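Local coordinates for protein putative hemolysin (Streptococcus mutans UA159, PDB 2RK5) that is of unknown function but probably binds flavin adenine dinucleotide as a membrane protein with CBS domains, this chain being its C-terminal transporter-associated domain, at residues A[25-29]-A[61-66]; A[37-41]-A[67-71]. All coordinates share one frame; numbering follows the deposited sequence. Where two conformers were deposited one is given.

Contact 1 (A[25-29]-A[61-66]); sequences FETDL and SNGKHL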
ATOM      1  N   PHE A  25     -23.044   0.311   0.963  1.00 11.40           N
ATOM      2  CA  PHE A  25     -23.247   0.903  -0.360  1.00 11.32           C
ATOM      3  C   PHE A  25     -24.076   0.070  -1.310  1.00 11.39           C
ATOM      4  O   PHE A  25     -24.378   0.523  -2.409  1.00 11.21           O
ATOM      5  CB  PHE A  25     -21.885   1.270  -1.000  1.00 11.64           C
ATOM      6  CG  PHE A  25     -21.189   2.403  -0.310  1.00 11.81           C
ATOM      7  CD1 PHE A  25     -21.607   3.706  -0.529  1.00 11.48           C
ATOM      8  CD2 PHE A  25     -20.154   2.182   0.572  1.00 12.63           C
ATOM      9  CE1 PHE A  25     -20.979   4.753   0.104  1.00 12.05           C
ATOM     10  CE2 PHE A  25     -19.562   3.230   1.225  1.00 12.25           C
ATOM     11  CZ  PHE A  25     -19.970   4.507   0.986  1.00 12.22           C
ATOM     12  N   GLU A  26     -24.492  -1.116  -0.867  1.00 11.29           N
ATOM     13  CA  GLU A  26     -25.334  -2.016  -1.687  1.00 12.14           C
ATOM     14  C   GLU A  26     -24.609  -2.420  -2.961  1.00 11.82           C
ATOM     15  O   GLU A  26     -25.174  -2.449  -4.068  1.00 11.58           O
ATOM     16  CB  GLU A  26     -26.734  -1.421  -1.963  1.00 11.88           C
ATOM     17  CG  GLU A  26     -27.418  -1.013  -0.660  1.00 13.65           C
ATOM     18  CD  GLU A  26     -28.912  -0.662  -0.780  1.00 15.96           C
ATOM     19  OE1 GLU A  26     -29.467  -0.608  -1.891  1.00 20.10           O
ATOM     20  OE2 GLU A  26     -29.536  -0.449   0.288  1.00 24.81           O
ATOM     21  N   THR A  27     -23.328  -2.752  -2.795  1.00 10.15           N
ATOM     22  CA  THR A  27     -22.493  -3.144  -3.909  1.00 11.10           C
ATOM     23  C   THR A  27     -21.948  -4.565  -3.670  1.00 10.30           C
ATOM     24  O   THR A  27     -22.290  -5.222  -2.659  1.00 11.54           O
ATOM     25  CB  THR A  27     -21.327  -2.130  -4.073  1.00 10.19           C
ATOM     26  OG1 THR A  27     -20.677  -1.950  -2.812  1.00 12.03           O
ATOM     27  CG2 THR A  27     -21.866  -0.781  -4.524  1.00 11.83           C
ATOM     28  N   ASP A  28     -21.146  -5.029  -4.628  1.00 11.63           N
ATOM     29  CA  ASP A  28     -20.576  -6.379  -4.624  1.00 12.55           C
ATOM     30  C   ASP A  28     -19.113  -6.367  -5.083  1.00 12.34           C
ATOM     31  O   ASP A  28     -18.680  -7.225  -5.864  1.00 13.64           O
ATOM     32  CB  ASP A  28     -21.431  -7.334  -5.512  1.00 12.95           C
ATOM     33  CG  ASP A  28     -21.333  -7.008  -7.029  1.00 19.65           C
ATOM     34  OD1 ASP A  28     -20.721  -5.979  -7.428  1.00 25.07           O
ATOM     35  OD2 ASP A  28     -21.869  -7.815  -7.838  1.00 28.43           O
ATOM     36  N   LEU A  29     -18.345  -5.426  -4.554  1.00 11.45           N
ATOM     37  CA  LEU A  29     -16.932  -5.306  -4.922  1.00 12.65           C
ATOM     38  C   LEU A  29     -16.180  -6.509  -4.399  1.00 13.71           C
ATOM     39  O   LEU A  29     -16.456  -6.971  -3.300  1.00 13.94           O
ATOM     40  CB  LEU A  29     -16.320  -4.071  -4.289  1.00 11.73           C
ATOM     41  CG  LEU A  29     -16.969  -2.749  -4.693  1.00 12.83           C
ATOM     42  CD1 LEU A  29     -16.174  -1.574  -4.139  1.00 12.52           C
ATOM     43  CD2 LEU A  29     -17.150  -2.701  -6.229  1.00 16.10           C
ATOM     44  N   SER A  61     -21.011  -1.272  -9.837  1.00 12.88           N
ATOM     45  CA  SER A  61     -21.470  -2.434  -9.091  1.00 13.86           C
ATOM     46  C   SER A  61     -22.948  -2.285  -8.713  1.00 13.59           C
ATOM     47  O   SER A  61     -23.374  -1.263  -8.142  1.00 13.55           O
ATOM     48  CB  SER A  61     -20.620  -2.632  -7.833  1.00 14.20           C
ATOM     49  OG  SER A  61     -21.146  -3.694  -7.054  1.00 17.76           O
ATOM     50  N   ASN A  62     -23.738  -3.296  -9.069  1.00 13.29           N
ATOM     51  CA  ASN A  62     -25.164  -3.316  -8.685  1.00 13.25           C
ATOM     52  C   ASN A  62     -25.851  -2.044  -9.133  1.00 12.84           C
ATOM     53  O   ASN A  62     -26.703  -1.490  -8.438  1.00 12.25           O
ATOM     54  CB  ASN A  62     -25.328  -3.576  -7.182  1.00 13.23           C
ATOM     55  CG  ASN A  62     -24.976  -5.010  -6.802  1.00 12.79           C
ATOM     56  OD1 ASN A  62     -24.778  -5.864  -7.678  1.00 14.75           O
ATOM     57  ND2 ASN A  62     -24.891  -5.285  -5.503  1.00 14.86           N
ATOM     58  N   GLY A  63     -25.462  -1.607 -10.325  1.00 13.90           N
ATOM     59  CA  GLY A  63     -26.047  -0.445 -10.952  1.00 13.89           C
ATOM     60  C   GLY A  63     -25.607   0.893 -10.398  1.00 14.91           C
ATOM     61  O   GLY A  63     -26.077   1.932 -10.859  1.00 16.21           O
ATOM     62  N   LYS A  64     -24.717   0.870  -9.415  1.00 14.57           N
ATOM     63  CA  LYS A  64     -24.109   2.094  -8.893  1.00 14.80           C
ATOM     64  C   LYS A  64     -22.737   2.302  -9.551  1.00 14.12           C
ATOM     65  O   LYS A  64     -21.965   1.333  -9.733  1.00 15.61           O
ATOM     66  CB  LYS A  64     -23.900   2.020  -7.381  1.00 16.62           C
ATOM     67  CG  LYS A  64     -25.172   1.921  -6.520  1.00 20.14           C
ATOM     68  CD  LYS A  64     -25.324   0.439  -6.105  1.00 21.44           C
ATOM     69  CE  LYS A  64     -26.614   0.127  -5.477  1.00 22.76           C
ATOM     70  NZ  LYS A  64     -26.981  -1.288  -5.576  1.00 19.16           N
ATOM     71  N   HIS A  65     -22.446   3.541  -9.946  0.50 13.93           N
ATOM     72  CA  HIS A  65     -21.097   3.916 -10.350  0.50 13.25           C
ATOM     73  C   HIS A  65     -20.445   4.535  -9.130  0.50 12.50           C
ATOM     74  O   HIS A  65     -21.029   5.389  -8.498  0.50 12.01           O
ATOM     75  CB  HIS A  65     -21.098   4.923 -11.499  0.50 14.09           C
ATOM     76  CG  HIS A  65     -19.748   5.506 -11.791  0.50 14.69           C
ATOM     77  ND1 HIS A  65     -18.926   5.040 -12.796  0.50 17.22           N
ATOM     78  CD2 HIS A  65     -19.082   6.531 -11.210  0.50 16.69           C
ATOM     79  CE1 HIS A  65     -17.814   5.751 -12.815  0.50 17.42           C
ATOM     80  NE2 HIS A  65     -17.877   6.657 -11.854  0.50 17.26           N
ATOM     81  N   LEU A  66     -19.255   4.057  -8.784  1.00 11.20           N
ATOM     82  CA  LEU A  66     -18.497   4.569  -7.644  1.00 11.46           C
ATOM     83  C   LEU A  66     -17.200   5.161  -8.171  1.00 10.77           C
ATOM     84  O   LEU A  66     -16.520   4.551  -9.002  1.00 10.77           O
ATOM     85  CB  LEU A  66     -18.138   3.442  -6.695  1.00 11.78           C
ATOM     86  CG  LEU A  66     -19.248   2.606  -6.062  1.00 15.41           C
ATOM     87  CD1 LEU A  66     -18.666   1.550  -5.105  1.00 18.05           C
ATOM     88  CD2 LEU A  66     -20.180   3.474  -5.352  1.00 17.86           C
TER
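Lys64 and Asn62 both give hydrogen bonds to the backbone carbonyl of Glu26, the residue with positive phi that leads the chain out of helix 18-25. The lysine chain bends at chi2 (101°) and runs extended beyond CG, which carries CD and CE past the carbonyls of Phe25 and Glu26 and brings NZ to 2.6 Å from Glu26 O. The same ammonium holds Asn62 O at 2.9 Å, so it ties the turn to the loop. Asn62 ND2 reaches Glu26 O at 3.2 Å from above the carbonyl plane, with the acceptor nearly in its own amide plane. Glu26 OE1 stays 4.5 Å from Lys64 NZ, too far for a salt bridge, though the opposite charges probably attract weakly.

Ser61 holds the next part of the loop, at Asp28. Its OG, anti to the backbone N (chi1 175°), accepts from Asp28 N at 2.8 Å; its modelled distance to Asp28 OD1 is so short that its exact value is doubtful. Thr27 turns CG2 inward onto Leu66 CD1, while its OG1 is hydrogen-bonded to Asn22 OD1. Leu29 and Leu66 meet tip to tip, CD1 to CD1 at 4.1 Å, and both also touch Phe21 and Val59.

Asn62 and Gly63, residue types that readily adopt positive phi, occupy the corners of a type I' turn from Ser61 to Lys64: the classic two-residue beta-hairpin, here docked against a helix C-terminus.

Contact 2 (A[37-41]-A[67-71]); sequences IAGFY and ELIND
Ile37 opens the helix side of this contact, reaching tip to tip toward Leu68 with CD1 4.1 Å from Leu68 CD2. Isoleucine suits the place through its long CG1-CD1 arm: CG1 stands anti to the backbone N (chi1 -167°), and CD1 reaches Leu68 from a CB that does not itself point at the strand.

One turn on, Phe40 meets the same methyl from another quarter. Leu68 CD2 lies at the edge of the phenyl ring, near its plane, and 4.2 Å from Phe40 CD2; the two side chains cross at about a right angle. A leucine fits here because one methyl, CD2, meets both Ile37 and Phe40, while CB packs on Tyr41.

Tyr41 carries most of the contact. It points at the strand and slides past Leu68 in the opposite direction, Tyr41 CD1 packing 3.8 Å from Leu68 CB. Leu68 O approaches the ring edge, 3.6 Å from Tyr41 CE1. With CG anti to the backbone N, the ring leans across the strand, and its phenol oxygen ends beside Asn70, with Tyr41 OH 3.1 Å from Asn70 OD1 and the ring and amide planes 40° apart. Both polar groups have firm partners in one residue: Tyr41 OH bonds Glu55 O, and Asn70 OD1 accepts from Glu55 N. A tyrosine thus offers apolar surface to the core and a hydroxyl for the backbone carbonyl of Glu55.

The segments of helix 37-41 and strand 67-70 run nearly perpendicular, at 98°, with axes 10.1 Å apart. Strand 77-85 supplies Ile83 beside Leu68, and Val78 and Leu81 beside Tyr41; Phe57 of strand 56-61 packs on Phe40, while Leu18 of helix 18-25 touches both Ile37 and Phe40.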
ATOM      1  N   ILE A  37     -11.479  -1.975   1.796  1.00  6.70           N
ATOM      2  CA  ILE A  37     -11.683  -1.012   0.723  1.00  7.08           C
ATOM      3  C   ILE A  37     -10.357  -0.371   0.301  1.00  7.43           C
ATOM      4  O   ILE A  37     -10.149  -0.171  -0.912  1.00  8.03           O
ATOM      5  CB  ILE A  37     -12.769   0.012   1.075  1.00  7.45           C
ATOM      6  CG1 ILE A  37     -13.184   0.807  -0.174  1.00  7.53           C
ATOM      7  CG2 ILE A  37     -12.373   0.891   2.270  1.00  8.97           C
ATOM      8  CD1 ILE A  37     -13.728  -0.045  -1.307  1.00 10.07           C
ATOM      9  N   ALA A  38      -9.451  -0.091   1.241  1.00  7.66           N
ATOM     10  CA  ALA A  38      -8.112   0.407   0.826  1.00  7.53           C
ATOM     11  C   ALA A  38      -7.383  -0.621  -0.038  1.00  7.61           C
ATOM     12  O   ALA A  38      -6.719  -0.271  -1.023  1.00  9.12           O
ATOM     13  CB  ALA A  38      -7.231   0.800   2.015  1.00  8.93           C
ATOM     14  N   GLY A  39      -7.459  -1.886   0.345  1.00  7.37           N
ATOM     15  CA  GLY A  39      -6.815  -2.934  -0.426  1.00  8.32           C
ATOM     16  C   GLY A  39      -7.393  -2.989  -1.826  1.00  7.58           C
ATOM     17  O   GLY A  39      -6.659  -3.163  -2.812  1.00  8.80           O
ATOM     18  N   PHE A  40      -8.719  -2.908  -1.926  1.00  7.52           N
ATOM     19  CA  PHE A  40      -9.390  -2.933  -3.236  1.00  8.22           C
ATOM     20  C   PHE A  40      -8.937  -1.744  -4.105  1.00  7.62           C
ATOM     21  O   PHE A  40      -8.619  -1.883  -5.308  1.00  7.91           O
ATOM     22  CB  PHE A  40     -10.898  -2.917  -3.023  1.00  8.94           C
ATOM     23  CG  PHE A  40     -11.690  -2.889  -4.287  1.00  9.40           C
ATOM     24  CD1 PHE A  40     -12.056  -4.047  -4.911  1.00  8.59           C
ATOM     25  CD2 PHE A  40     -12.079  -1.695  -4.833  1.00  9.77           C
ATOM     26  CE1 PHE A  40     -12.758  -4.027  -6.086  1.00 10.05           C
ATOM     27  CE2 PHE A  40     -12.801  -1.645  -6.017  1.00  9.62           C
ATOM     28  CZ  PHE A  40     -13.135  -2.817  -6.647  1.00  9.85           C
ATOM     29  N   TYR A  41      -8.923  -0.557  -3.493  1.00  7.74           N
ATOM     30  CA  TYR A  41      -8.533   0.661  -4.211  1.00  7.89           C
ATOM     31  C   TYR A  41      -7.079   0.572  -4.652  1.00  8.58           C
ATOM     32  O   TYR A  41      -6.742   0.841  -5.824  1.00  8.68           O
ATOM     33  CB  TYR A  41      -8.739   1.850  -3.300  1.00  7.76           C
ATOM     34  CG  TYR A  41      -8.070   3.101  -3.748  1.00  7.04           C
ATOM     35  CD1 TYR A  41      -8.697   3.993  -4.620  1.00  7.19           C
ATOM     36  CD2 TYR A  41      -6.843   3.467  -3.218  1.00  8.44           C
ATOM     37  CE1 TYR A  41      -8.086   5.196  -5.001  1.00  7.60           C
ATOM     38  CE2 TYR A  41      -6.214   4.648  -3.621  1.00  7.45           C
ATOM     39  CZ  TYR A  41      -6.846   5.523  -4.478  1.00  6.70           C
ATOM     40  OH  TYR A  41      -6.208   6.702  -4.808  1.00  8.90           O
ATOM     41  N   GLU A  67     -16.841   6.319  -7.636  1.00  9.75           N
ATOM     42  CA  GLU A  67     -15.518   6.906  -7.874  1.00  9.37           C
ATOM     43  C   GLU A  67     -14.803   6.938  -6.524  1.00  8.50           C
ATOM     44  O   GLU A  67     -15.316   7.507  -5.565  1.00  9.59           O
ATOM     45  CB  GLU A  67     -15.602   8.306  -8.491  1.00  9.87           C
ATOM     46  CG  GLU A  67     -14.237   8.907  -8.760  1.00 10.47           C
ATOM     47  CD  GLU A  67     -14.276  10.293  -9.375  1.00 10.51           C
ATOM     48  OE1 GLU A  67     -15.342  10.910  -9.383  1.00 13.82           O
ATOM     49  OE2 GLU A  67     -13.210  10.774  -9.807  1.00 16.93           O
ATOM     50  N   LEU A  68     -13.639   6.297  -6.452  1.00  8.83           N
ATOM     51  CA  LEU A  68     -12.852   6.208  -5.219  1.00  9.83           C
ATOM     52  C   LEU A  68     -11.611   7.082  -5.392  1.00  9.34           C
ATOM     53  O   LEU A  68     -10.911   6.950  -6.385  1.00  9.32           O
ATOM     54  CB  LEU A  68     -12.419   4.780  -4.956  1.00  9.21           C
ATOM     55  CG  LEU A  68     -13.430   3.721  -4.542  1.00 11.94           C
ATOM     56  CD1 LEU A  68     -14.507   3.605  -5.551  1.00 17.13           C
ATOM     57  CD2 LEU A  68     -12.705   2.394  -4.396  1.00 12.23           C
ATOM     58  N   ILE A  69     -11.352   7.944  -4.411  1.00  8.90           N
ATOM     59  CA  ILE A  69     -10.225   8.870  -4.448  1.00  9.74           C
ATOM     60  C   ILE A  69      -9.536   8.888  -3.097  1.00  8.95           C
ATOM     61  O   ILE A  69     -10.192   8.938  -2.070  1.00  9.17           O
ATOM     62  CB  ILE A  69     -10.663  10.315  -4.773  1.00  9.86           C
ATOM     63  CG1 ILE A  69     -11.670  10.374  -5.919  1.00 12.26           C
ATOM     64  CG2 ILE A  69      -9.434  11.154  -5.137  1.00 11.11           C
ATOM     65  CD1 ILE A  69     -12.204  11.806  -6.176  1.00 12.22           C
ATOM     66  N   ASN A  70      -8.208   8.886  -3.084  1.00  8.48           N
ATOM     67  CA  ASN A  70      -7.526   8.971  -1.794  1.00  8.96           C
ATOM     68  C   ASN A  70      -7.857  10.286  -1.119  1.00  8.42           C
ATOM     69  O   ASN A  70      -7.838  11.353  -1.760  1.00  9.12           O
ATOM     70  CB  ASN A  70      -6.024   8.810  -1.927  1.00  9.34           C
ATOM     71  CG  ASN A  70      -5.422   9.765  -2.916  1.00  8.90           C
ATOM     72  OD1 ASN A  70      -5.755   9.685  -4.085  1.00  9.53           O
ATOM     73  ND2 ASN A  70      -4.485  10.624  -2.471  1.00  9.13           N
ATOM     74  N   ASP A  71      -8.159  10.201   0.178  1.00  9.27           N
ATOM     75  CA  ASP A  71      -8.330  11.381   1.012  1.00  9.96           C
ATOM     76  C   ASP A  71      -7.206  11.557   2.031  1.00  9.91           C
ATOM     77  O   ASP A  71      -6.888  12.680   2.410  1.00 12.21           O
ATOM     78  CB  ASP A  71      -9.687  11.316   1.714  1.00 10.20           C
ATOM     79  CG  ASP A  71      -9.924  12.481   2.663  1.00 14.05           C
ATOM     80  OD1 ASP A  71     -10.201  13.595   2.189  1.00 18.77           O
ATOM     81  OD2 ASP A  71      -9.848  12.260   3.903  1.00 20.71           O
TER

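Both contacts use strand 64-74, contact 1 at its hairpin end and contact 2 farther along. Contact 2 lies near the centre of the chain and is buried, built mainly from apolar and aromatic side chains of helix 37-45, with its polar groups confined to one end. Contact 1 is only partly buried: charged and amide groups secure the outer side of the loop after helix 18-25, and leucines take over inward. Leu29 joins them, its CD1 lying 3.9 Å from Phe40 CE2 and also touching Ile37. The hydrophobic layer between helices and antiparallel sheet therefore runs through both contacts, with polar groups at its two ends, the hairpin loop and Asn70.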